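Local coordinates for protein dephospho-CoA kinase (Mycobacterium paratuberculosis, PDB 6N39) that probably catalyses the last step of coenzyme A biosynthesis, the ATP-dependent phosphorylation of the 3'-hydroxyl group of dephospho-CoA, at residues S126-A129 / P130-P133; A194-V197 / W198-I202; D225-W228 / P229-Q233; R234-N237 / R238-A242; D387-V390 / A391-P395. One frame throughout, in Å; residues are numbered along the deposited sequence.

Contact 1: residues S126-A129 / P130-P133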
# COMPACT_ATOMS: atom_id res chain seq x y z
N SER A 126 -11.88 -4.57 -8.69
CA SER A 126 -11.93 -3.26 -9.32
C SER A 126 -10.65 -2.45 -9.10
O SER A 126 -10.59 -1.28 -9.49
CB SER A 126 -13.16 -2.49 -8.81
OG SER A 126 -13.08 -2.33 -7.41
N GLY A 127 -9.62 -3.06 -8.54
CA GLY A 127 -8.33 -2.40 -8.44
C GLY A 127 -8.27 -1.26 -7.45
O GLY A 127 -7.56 -0.28 -7.69
N MET A 128 -8.97 -1.39 -6.32
CA MET A 128 -9.05 -0.32 -5.33
C MET A 128 -8.01 -0.44 -4.22
O MET A 128 -7.95 0.46 -3.37
CB MET A 128 -10.45 -0.28 -4.72
CG MET A 128 -11.55 0.17 -5.68
SD MET A 128 -13.19 -0.05 -4.94
CE MET A 128 -13.10 1.03 -3.51
N ALA A 129 -7.21 -1.50 -4.18
CA ALA A 129 -6.23 -1.63 -3.10
C ALA A 129 -5.31 -0.41 -2.97
O ALA A 129 -5.04 -0.02 -1.81
CB ALA A 129 -5.38 -2.89 -3.29
N PRO A 130 -4.82 0.22 -4.05
CA PRO A 130 -3.87 1.33 -3.88
C PRO A 130 -4.48 2.55 -3.20
O PRO A 130 -3.72 3.44 -2.78
CB PRO A 130 -3.45 1.66 -5.33
CG PRO A 130 -3.66 0.36 -6.06
CD PRO A 130 -4.96 -0.14 -5.48
N LEU A 131 -5.80 2.63 -3.08
CA LEU A 131 -6.43 3.68 -2.29
C LEU A 131 -6.10 3.57 -0.80
O LEU A 131 -6.29 4.54 -0.08
CB LEU A 131 -7.95 3.65 -2.46
CG LEU A 131 -8.54 3.74 -3.87
CD1 LEU A 131 -10.07 3.54 -3.84
CD2 LEU A 131 -8.18 5.05 -4.51
N PHE A 132 -5.60 2.42 -0.33
CA PHE A 132 -5.49 2.28 1.12
C PHE A 132 -4.03 2.19 1.58
O PHE A 132 -3.18 1.64 0.87
CB PHE A 132 -6.23 1.04 1.63
CG PHE A 132 -7.72 1.10 1.40
CD1 PHE A 132 -8.56 1.65 2.35
CD2 PHE A 132 -8.26 0.63 0.22
CE1 PHE A 132 -9.91 1.72 2.13
CE2 PHE A 132 -9.62 0.70 -0.01
CZ PHE A 132 -10.44 1.25 0.96
N PRO A 133 -3.73 2.70 2.77
CA PRO A 133 -2.39 2.50 3.36
C PRO A 133 -2.12 1.05 3.77
O PRO A 133 -0.96 0.70 4.01
CB PRO A 133 -2.38 3.43 4.59
CG PRO A 133 -3.80 3.85 4.81
CD PRO A 133 -4.57 3.65 3.53
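Met128 and Leu131 meet across one turn of chain, and the leucine can be followed outward atom by atom. Its CB rests on the carbonyl of the methionine, and CG stays there, 3.4 Å from Met128 O. From CG the branch CD1 continues toward the methionine side chain and takes up a place 3.9 Å from Met128 CB, with Met128 CE at a like distance. The two side chains cross at a slant. The methionine reaches round the leucine methyl because its chain bends at the thioether (chi3 61°), which turns CE back toward CD1 after an extended start.

The backbone beneath makes two successive i to i+3 bonds, the spacing of a 3-10 turn. Leu131 N donates to Met128 O at 3.1 Å and Phe132 N to Ala129 O at 2.9 Å; the second is the straighter, with 165° at the hydrogen. Pro130 has no N-H to offer, and its CD lies 3.5 Å from Ala129 CB, a closeness set largely by the peptide link. The Phe132 ring turns its edge to the same carbonyls: CD2 lies 3.6 Å from Met128 O, while Ala129 O is in the ring plane.

In the fold this is the loop between the parallel strands 115-119 and 135-139 of the kinase sheet. Phe132 packs on Ile120 and on Arg11 of strand 10-16, whereas Pro130 and Leu131 face helix 228-243 of the UPF0157 region, touching Thr241.

Contact 2: residues A194-V197 / W198-I202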
# COMPACT_ATOMS: atom_id res chain seq x y z
N ALA A 194 -6.79 -12.06 14.58
CA ALA A 194 -7.09 -10.65 14.34
C ALA A 194 -6.50 -9.78 15.44
O ALA A 194 -5.95 -8.71 15.17
CB ALA A 194 -8.60 -10.44 14.24
N GLN A 195 -6.59 -10.22 16.70
CA GLN A 195 -6.01 -9.42 17.78
C GLN A 195 -4.49 -9.39 17.71
O GLN A 195 -3.86 -8.41 18.12
CB GLN A 195 -6.43 -9.95 19.15
CG GLN A 195 -6.08 -8.98 20.26
CD GLN A 195 -6.43 -9.52 21.62
OE1 GLN A 195 -5.84 -10.50 22.08
NE2 GLN A 195 -7.38 -8.87 22.29
N GLN A 196 -3.88 -10.46 17.22
CA GLN A 196 -2.43 -10.48 17.01
C GLN A 196 -2.02 -9.41 16.00
O GLN A 196 -1.06 -8.66 16.20
CB GLN A 196 -2.05 -11.87 16.53
CG GLN A 196 -0.77 -12.45 16.94
CD GLN A 196 -0.78 -13.95 16.68
OE1 GLN A 196 -0.39 -14.40 15.60
NE2 GLN A 196 -1.29 -14.72 17.64
N VAL A 197 -2.74 -9.35 14.88
CA VAL A 197 -2.46 -8.33 13.87
C VAL A 197 -2.74 -6.93 14.42
O VAL A 197 -1.98 -5.98 14.17
CB VAL A 197 -3.29 -8.62 12.60
CG1 VAL A 197 -3.35 -7.39 11.72
CG2 VAL A 197 -2.69 -9.81 11.86
N TRP A 198 -3.81 -6.79 15.20
CA TRP A 198 -4.12 -5.53 15.86
C TRP A 198 -2.97 -5.05 16.74
O TRP A 198 -2.48 -3.93 16.59
CB TRP A 198 -5.40 -5.68 16.70
CG TRP A 198 -5.88 -4.39 17.25
CD1 TRP A 198 -5.68 -3.91 18.51
CD2 TRP A 198 -6.61 -3.38 16.55
NE1 TRP A 198 -6.26 -2.67 18.64
CE2 TRP A 198 -6.83 -2.33 17.45
CE3 TRP A 198 -7.09 -3.28 15.24
CZ2 TRP A 198 -7.54 -1.18 17.09
CZ3 TRP A 198 -7.79 -2.15 14.89
CH2 TRP A 198 -8.00 -1.11 15.81
N ASN A 199 -2.52 -5.91 17.66
CA ASN A 199 -1.52 -5.50 18.64
C ASN A 199 -0.15 -5.33 18.00
O ASN A 199 0.62 -4.45 18.40
CB ASN A 199 -1.38 -6.54 19.76
CG ASN A 199 -2.58 -6.56 20.72
OD1 ASN A 199 -3.55 -5.83 20.55
ND2 ASN A 199 -2.49 -7.42 21.73
N GLU A 200 0.22 -6.20 17.06
CA GLU A 200 1.59 -6.21 16.57
C GLU A 200 1.81 -5.29 15.38
O GLU A 200 2.96 -4.92 15.10
CB GLU A 200 2.00 -7.64 16.19
CG GLU A 200 2.23 -8.51 17.42
CD GLU A 200 2.30 -10.00 17.08
OE1 GLU A 200 2.54 -10.34 15.89
OE2 GLU A 200 2.11 -10.83 17.99
N ARG A 201 0.76 -4.89 14.67
CA ARG A 201 0.94 -4.13 13.45
C ARG A 201 0.03 -2.90 13.39
O ARG A 201 0.51 -1.79 13.13
CB ARG A 201 0.70 -5.03 12.23
CG ARG A 201 1.41 -4.51 11.01
CD ARG A 201 1.49 -5.51 9.90
NE ARG A 201 1.80 -4.83 8.66
CZ ARG A 201 1.95 -5.45 7.50
NH1 ARG A 201 1.81 -6.77 7.43
NH2 ARG A 201 2.25 -4.74 6.41
N ILE A 202 -1.26 -3.06 13.66
CA ILE A 202 -2.18 -1.95 13.46
C ILE A 202 -2.01 -0.89 14.54
O ILE A 202 -1.94 0.30 14.24
CB ILE A 202 -3.62 -2.46 13.36
CG1 ILE A 202 -3.79 -3.28 12.08
CG2 ILE A 202 -4.60 -1.28 13.31
CD1 ILE A 202 -5.08 -4.05 11.99
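Gln196 and Glu200 lie side by side one helical turn apart and point the same way, their amide and carboxylate planes only 13° from parallel. Glu200 brings a carboxylate oxygen, not a carbon, against the methylene of its neighbour, OE2 lying 3.5 Å from Gln196 CG. Gln195 and Asn199 are set differently. These two cross at a slant with amide planes 18° apart, and the asparagine, its CG beside the backbone N (chi1 -72°), folds over the turn to place CG 3.4 Å from Gln195 O.

On the buried side Val197 meets Ile202, five residues on, through CG1 and CD1 at 3.8 Å. That spacing belongs to a wider pi-type turn in helix 187-210. Val197 O takes two donors, Arg201 N at 3.0 Å and Ile202 N at 3.1 Å; the latter is the straighter bond and lies in the carbonyl plane.

Ala194 and Ile202 pack on Phe29 of helix 22-31, and Trp198 on Val115, while Arg201 sends its guanidinium away to a salt bridge with Asp334. The chemistry therefore divides by face: polar side chains whose contacts set oxygen against carbon on the outer side, apolar packing within, and one carbonyl gripped twice where the helix widens.

Contact 3: residues D225-W228 / P229-Q233; sequences DPEW and PAQAQ
Gln231 N donates to Glu227 O at 3.0 Å, an almost straight bond (173° at the hydrogen) that begins the helical pattern here. Ala232 N follows with Trp228 O at 2.8 Å. Ahead of them Asp225 receives Glu227 N on OD1 at 2.7 Å, a capping bond that approaches the anti side of the carboxylate from out of its plane. Two waters bridge polar groups beside the turn: one accepts from Ala230 N and donates to Pro226 O, and the other links Glu227 OE2 to Gln231 NE2. The latter two groups stand steeply to each other, carboxylate and amide planes 71° apart, and a second partner, Arg174, forms a salt bridge with the same OE2.

Residues 225-228 form a type I beta turn that runs directly into helix 228-243 of the UPF0157 region, with proline as the residue after Trp228. A proline in the first turn of a helix costs no bond, since N-H groups there have no preceding carbonyl within the helix to reach.

Gln231 extends beyond CG over the turn, CG lying 3.3 Å from Glu227 O. Its OE1 then comes to the indole edge, in the ring plane and 3.5 Å from Trp228 CD1, a close contact; its hydrogen bond is to Arg337 NH1. One face of the indole carries Asp225 CB, 3.4 Å above the plane toward the rim, while NE1 donates to Asp268. Trp228 CB meets Pro229 CD at 3.5 Å, and the indole and Gln231 both pack against Ile270 of strand 270-276.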
# COMPACT_ATOMS: atom_id res chain seq x y z
N ASP A 225 14.38 -11.53 -0.22
CA ASP A 225 13.06 -12.06 0.05
C ASP A 225 12.32 -12.23 -1.28
O ASP A 225 12.20 -11.25 -2.02
CB ASP A 225 12.31 -11.14 0.98
CG ASP A 225 10.98 -11.70 1.43
OD1 ASP A 225 10.31 -12.41 0.64
OD2 ASP A 225 10.59 -11.41 2.57
N PRO A 226 11.84 -13.43 -1.61
CA PRO A 226 11.13 -13.60 -2.89
C PRO A 226 9.88 -12.76 -3.00
O PRO A 226 9.39 -12.55 -4.11
CB PRO A 226 10.78 -15.10 -2.92
CG PRO A 226 11.68 -15.73 -1.89
CD PRO A 226 11.89 -14.68 -0.84
N GLU A 227 9.35 -12.26 -1.89
CA GLU A 227 8.16 -11.43 -1.90
C GLU A 227 8.43 -9.93 -2.06
O GLU A 227 7.47 -9.16 -2.15
CB GLU A 227 7.37 -11.62 -0.61
CG GLU A 227 6.57 -12.90 -0.54
CD GLU A 227 5.75 -12.94 0.73
OE1 GLU A 227 6.12 -13.69 1.66
OE2 GLU A 227 4.77 -12.17 0.80
N TRP A 228 9.69 -9.50 -2.06
CA TRP A 228 9.94 -8.06 -2.22
C TRP A 228 9.35 -7.47 -3.50
O TRP A 228 8.84 -6.34 -3.44
CB TRP A 228 11.44 -7.75 -2.18
CG TRP A 228 12.04 -7.73 -0.81
CD1 TRP A 228 11.39 -7.53 0.38
CD2 TRP A 228 13.42 -7.94 -0.48
NE1 TRP A 228 12.28 -7.61 1.43
CE2 TRP A 228 13.53 -7.85 0.92
CE3 TRP A 228 14.57 -8.18 -1.24
CZ2 TRP A 228 14.75 -8.01 1.59
CZ3 TRP A 228 15.78 -8.33 -0.58
CH2 TRP A 228 15.86 -8.25 0.82
N PRO A 229 9.40 -8.12 -4.67
CA PRO A 229 8.79 -7.49 -5.85
C PRO A 229 7.30 -7.21 -5.68
O PRO A 229 6.84 -6.12 -6.04
CB PRO A 229 9.08 -8.49 -6.98
CG PRO A 229 10.31 -9.25 -6.51
CD PRO A 229 10.11 -9.37 -5.02
N ALA A 230 6.53 -8.16 -5.12
CA ALA A 230 5.09 -7.94 -4.92
C ALA A 230 4.84 -6.84 -3.90
O ALA A 230 3.96 -5.97 -4.10
CB ALA A 230 4.41 -9.25 -4.50
N GLN A 231 5.60 -6.84 -2.79
CA GLN A 231 5.45 -5.76 -1.81
C GLN A 231 5.75 -4.41 -2.44
O GLN A 231 5.04 -3.42 -2.21
CB GLN A 231 6.36 -6.01 -0.59
CG GLN A 231 6.04 -7.32 0.18
CD GLN A 231 7.09 -7.67 1.25
OE1 GLN A 231 8.07 -6.95 1.45
NE2 GLN A 231 6.88 -8.79 1.92
N ALA A 232 6.80 -4.36 -3.26
CA ALA A 232 7.17 -3.08 -3.87
C ALA A 232 6.11 -2.61 -4.85
O ALA A 232 5.86 -1.41 -4.97
CB ALA A 232 8.54 -3.19 -4.55
N GLN A 233 5.49 -3.54 -5.59
CA GLN A 233 4.44 -3.11 -6.52
C GLN A 233 3.26 -2.52 -5.76
O GLN A 233 2.69 -1.50 -6.18
CB GLN A 233 3.99 -4.28 -7.40
CG GLN A 233 3.10 -3.84 -8.59
CD GLN A 233 3.82 -2.85 -9.52
OE1 GLN A 233 4.83 -3.19 -10.14
NE2 GLN A 233 3.31 -1.62 -9.60
O HOH W 1 7.10 -11.13 -5.19
O HOH W 2 3.89 -9.77 1.42

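Contact 4: residues R234-N237 / R238-A242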
# COMPACT_ATOMS: atom_id res chain seq x y z
N ARG A 234 2.89 -3.13 -4.63
CA ARG A 234 1.81 -2.54 -3.83
C ARG A 234 2.18 -1.13 -3.41
O ARG A 234 1.35 -0.21 -3.50
CB ARG A 234 1.49 -3.40 -2.61
CG ARG A 234 0.90 -4.72 -2.98
CD ARG A 234 0.34 -5.43 -1.77
NE ARG A 234 1.36 -6.01 -0.93
CZ ARG A 234 1.82 -7.25 -1.04
NH1 ARG A 234 1.35 -8.06 -1.98
NH2 ARG A 234 2.75 -7.69 -0.21
N ILE A 235 3.44 -0.93 -3.00
CA ILE A 235 3.87 0.39 -2.53
C ILE A 235 3.88 1.40 -3.67
O ILE A 235 3.40 2.53 -3.53
CB ILE A 235 5.24 0.28 -1.84
CG1 ILE A 235 5.14 -0.59 -0.58
CG2 ILE A 235 5.80 1.67 -1.54
CD1 ILE A 235 6.52 -1.13 -0.06
N VAL A 236 4.45 1.02 -4.81
CA VAL A 236 4.52 1.89 -5.99
C VAL A 236 3.12 2.35 -6.38
O VAL A 236 2.89 3.54 -6.63
CB VAL A 236 5.21 1.17 -7.16
CG1 VAL A 236 4.95 1.91 -8.49
CG2 VAL A 236 6.73 1.03 -6.90
N ASN A 237 2.16 1.41 -6.45
CA ASN A 237 0.80 1.79 -6.82
C ASN A 237 0.21 2.75 -5.81
O ASN A 237 -0.42 3.76 -6.18
CB ASN A 237 -0.09 0.54 -6.94
CG ASN A 237 0.26 -0.31 -8.15
OD1 ASN A 237 0.97 0.12 -9.05
ND2 ASN A 237 -0.27 -1.54 -8.18
N ARG A 238 0.38 2.45 -4.51
CA ARG A 238 -0.16 3.29 -3.45
C ARG A 238 0.40 4.71 -3.53
O ARG A 238 -0.33 5.70 -3.35
CB ARG A 238 0.17 2.66 -2.09
CG ARG A 238 -0.21 3.50 -0.87
CD ARG A 238 0.21 2.81 0.47
NE ARG A 238 -0.33 1.45 0.56
CZ ARG A 238 0.38 0.37 0.89
NH1 ARG A 238 1.67 0.47 1.23
NH2 ARG A 238 -0.22 -0.82 0.89
N LEU A 239 1.69 4.84 -3.83
CA LEU A 239 2.31 6.15 -3.89
C LEU A 239 1.92 6.90 -5.16
O LEU A 239 1.75 8.12 -5.13
CB LEU A 239 3.84 6.02 -3.78
CG LEU A 239 4.42 5.48 -2.46
CD1 LEU A 239 5.95 5.20 -2.58
CD2 LEU A 239 4.17 6.44 -1.32
N LYS A 240 1.76 6.19 -6.29
CA LYS A 240 1.25 6.85 -7.50
C LYS A 240 -0.13 7.46 -7.23
O LYS A 240 -0.38 8.64 -7.54
CB LYS A 240 1.18 5.85 -8.66
CG LYS A 240 2.55 5.53 -9.27
CD LYS A 240 2.46 4.44 -10.35
CE LYS A 240 1.66 4.88 -11.60
NZ LYS A 240 2.34 5.89 -12.43
N THR A 241 -1.01 6.67 -6.62
CA THR A 241 -2.35 7.17 -6.31
C THR A 241 -2.29 8.35 -5.35
O THR A 241 -2.99 9.35 -5.55
CB THR A 241 -3.21 6.04 -5.72
OG1 THR A 241 -3.41 5.06 -6.75
CG2 THR A 241 -4.57 6.58 -5.27
N ALA A 242 -1.44 8.26 -4.32
CA ALA A 242 -1.36 9.34 -3.34
C ALA A 242 -0.77 10.62 -3.94
O ALA A 242 -1.14 11.72 -3.52
CB ALA A 242 -0.54 8.89 -2.12
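Arg238 sets its CB against the turn before it, 3.4 Å from Arg234 O, and its backbone N donates to that same oxygen at 3.0 Å. Beyond CB the chain runs straight with CG opposite the backbone N (chi1 175°), then bends at chi3, which brings NH1 within 4.1 Å of Ile235 CG1 at a slant. All three guanidinium nitrogens have partners elsewhere: NE on Phe132 O, NH2 in a salt bridge with Asp178, NH1 on Tyr294 OH. Arg234, whose NE lies 5.7 Å from Arg238 NH2, is bonded through NH1 to Ala175 O, and a long, weak ion pair to Asp178 may temper its like charge.

Asn237 gives its carbonyl to Thr241 N at 3.0 Å, a nearly straight bond of 169°. Its side-chain OD1 turns back to Gln233 NE2.

These i to i+3 and i to i+4 pairs belong to helix 228-243, which in the UPF0157 region lies with one flank against the mixed sheet and the other toward the kinase part of the chain. Ile235 works on the sheet flank. It runs alongside Leu239, the two pointing the same way, with Ile235 CG2 3.7 Å from Leu239 CD1; both pack on Ile272 of strand 270-276. Val236 and Lys240 repeat the parallel placement, Val236 CG1 lying 4.0 Å from Lys240 CD, and both rest on Val250 of strand 249-253. On the kinase flank Asn237 touches Pro130.

Contact 5: residues D387-V390 / A391-P395; sequences DAYV and AVKEP. With ACT (acetate ion), chain G.
The Tyr389 ring has Lys393 CG over one face, 4.2 Å above the plane and displaced toward the rim, and an acetate oxygen at its edge, in the ring plane. Further along the lysine, CD comes within 3.7 Å of Tyr389 OH and CE within 3.8 Å of Tyr389 CE2, so that its aliphatic chain crosses the phenol at a slant. Bends at chi2 and chi3 (-147° and -52°) carry the chain across the ring and lead its amine toward the acetate.

Both tips then hold the same atom: acetate O accepts from Tyr389 OH at 2.6 Å and from Lys393 NZ at 3.1 Å. The acetate, probably from the crystallisation liquor, is also bonded by Lys375 NZ and Lys267 N, and the amines of Lys393 and Lys375 probably favour the anion. Lys393 NZ has a further partner in Tyr371 OH.

Regular i to i+4 bonds carry the backbone, including Lys393 N to Tyr389 O at 3.0 Å. Val390 O receives Glu394 N and, in addition, a water that bridges to Glu394 OE2. Pro395 has no N-H, and the helix kinks there.

The segments belong to helix 386-411, near the far end of the UPF0157 region. Tyr389 packs on Lys375, Ala378 and Ala382 of helix 365-382, and Val392 on its Arg381, while the loop residues Val219 and Val304 touch Tyr389 and Glu394 respectively.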
# COMPACT_ATOMS: atom_id res chain seq x y z
N ASP A 387 24.23 3.99 12.71
CA ASP A 387 25.15 5.05 12.34
C ASP A 387 26.51 4.49 11.93
O ASP A 387 27.07 4.89 10.90
CB ASP A 387 25.31 6.04 13.50
CG ASP A 387 24.06 6.88 13.72
OD1 ASP A 387 23.12 6.79 12.91
OD2 ASP A 387 24.04 7.65 14.72
N ALA A 388 27.05 3.57 12.73
CA ALA A 388 28.33 2.95 12.40
C ALA A 388 28.26 2.21 11.07
O ALA A 388 29.21 2.22 10.28
CB ALA A 388 28.76 2.00 13.51
N TYR A 389 27.12 1.56 10.81
CA TYR A 389 26.92 0.85 9.55
C TYR A 389 26.97 1.81 8.37
O TYR A 389 27.67 1.58 7.37
CB TYR A 389 25.59 0.09 9.62
CG TYR A 389 25.25 -0.70 8.40
CD1 TYR A 389 25.80 -1.96 8.19
CD2 TYR A 389 24.37 -0.20 7.45
CE1 TYR A 389 25.49 -2.69 7.05
CE2 TYR A 389 24.05 -0.92 6.32
CZ TYR A 389 24.61 -2.16 6.12
OH TYR A 389 24.28 -2.85 4.98
N VAL A 390 26.23 2.92 8.47
CA VAL A 390 26.22 3.94 7.43
C VAL A 390 27.63 4.49 7.22
O VAL A 390 28.08 4.66 6.08
CB VAL A 390 25.23 5.06 7.81
CG1 VAL A 390 25.37 6.26 6.85
CG2 VAL A 390 23.79 4.53 7.79
N ALA A 391 28.35 4.77 8.31
CA ALA A 391 29.70 5.31 8.21
C ALA A 391 30.64 4.35 7.49
O ALA A 391 31.45 4.78 6.66
CB ALA A 391 30.25 5.65 9.60
N VAL A 392 30.56 3.05 7.81
CA VAL A 392 31.48 2.12 7.15
C VAL A 392 31.15 2.00 5.66
O VAL A 392 32.05 1.96 4.82
CB VAL A 392 31.47 0.75 7.86
CG1 VAL A 392 32.26 -0.28 7.05
CG2 VAL A 392 32.08 0.88 9.24
N LYS A 393 29.85 1.99 5.31
CA LYS A 393 29.48 1.88 3.90
C LYS A 393 29.83 3.14 3.10
O LYS A 393 30.21 3.05 1.93
CB LYS A 393 27.98 1.63 3.74
CG LYS A 393 27.48 0.28 4.19
CD LYS A 393 26.30 -0.18 3.31
CE LYS A 393 25.19 0.86 3.18
NZ LYS A 393 24.18 0.43 2.16
N GLU A 394 29.66 4.32 3.70
CA GLU A 394 29.58 5.54 2.90
C GLU A 394 30.78 5.78 1.98
O GLU A 394 30.56 6.17 0.82
CB GLU A 394 29.36 6.75 3.82
CG GLU A 394 28.95 8.03 3.06
CD GLU A 394 27.70 7.82 2.19
OE1 GLU A 394 27.65 8.38 1.07
OE2 GLU A 394 26.77 7.08 2.61
N PRO A 395 32.04 5.58 2.39
CA PRO A 395 33.14 5.89 1.46
C PRO A 395 33.06 5.09 0.16
O PRO A 395 33.47 5.61 -0.89
CB PRO A 395 34.40 5.55 2.27
CG PRO A 395 33.98 5.68 3.70
CD PRO A 395 32.54 5.18 3.72
C ACT G . 21.62 -2.24 2.46
O ACT G . 22.55 -1.96 3.28
OXT ACT G . 21.14 -3.38 2.11
CH3 ACT G . 20.95 -1.00 1.75
O HOH W 3 26.35 4.65 3.70

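In the fold
Contacts 1 and 4 touch directly across the junction of the kinase and UPF0157 parts: their centres lie 9 Å apart, and Arg238 NE donates to Phe132 O at 2.9 Å, probably as a hydrogen bond. Contact 3 adjoins contact 4 along helix 228-243, centres 14 Å apart, and its Glu227 sends a salt bridge across to Arg174. Contact 2 lies on a kinase helix, but its Arg201 reaches across to Asp334; the side chain of its Ala194 is about 9 Å from that of Ala24 in the predicted ATP site, and the side chain of Phe132 is about 12 Å from that of Lys22. Contact 5 is remote, its centre 37 Å from that of contact 1.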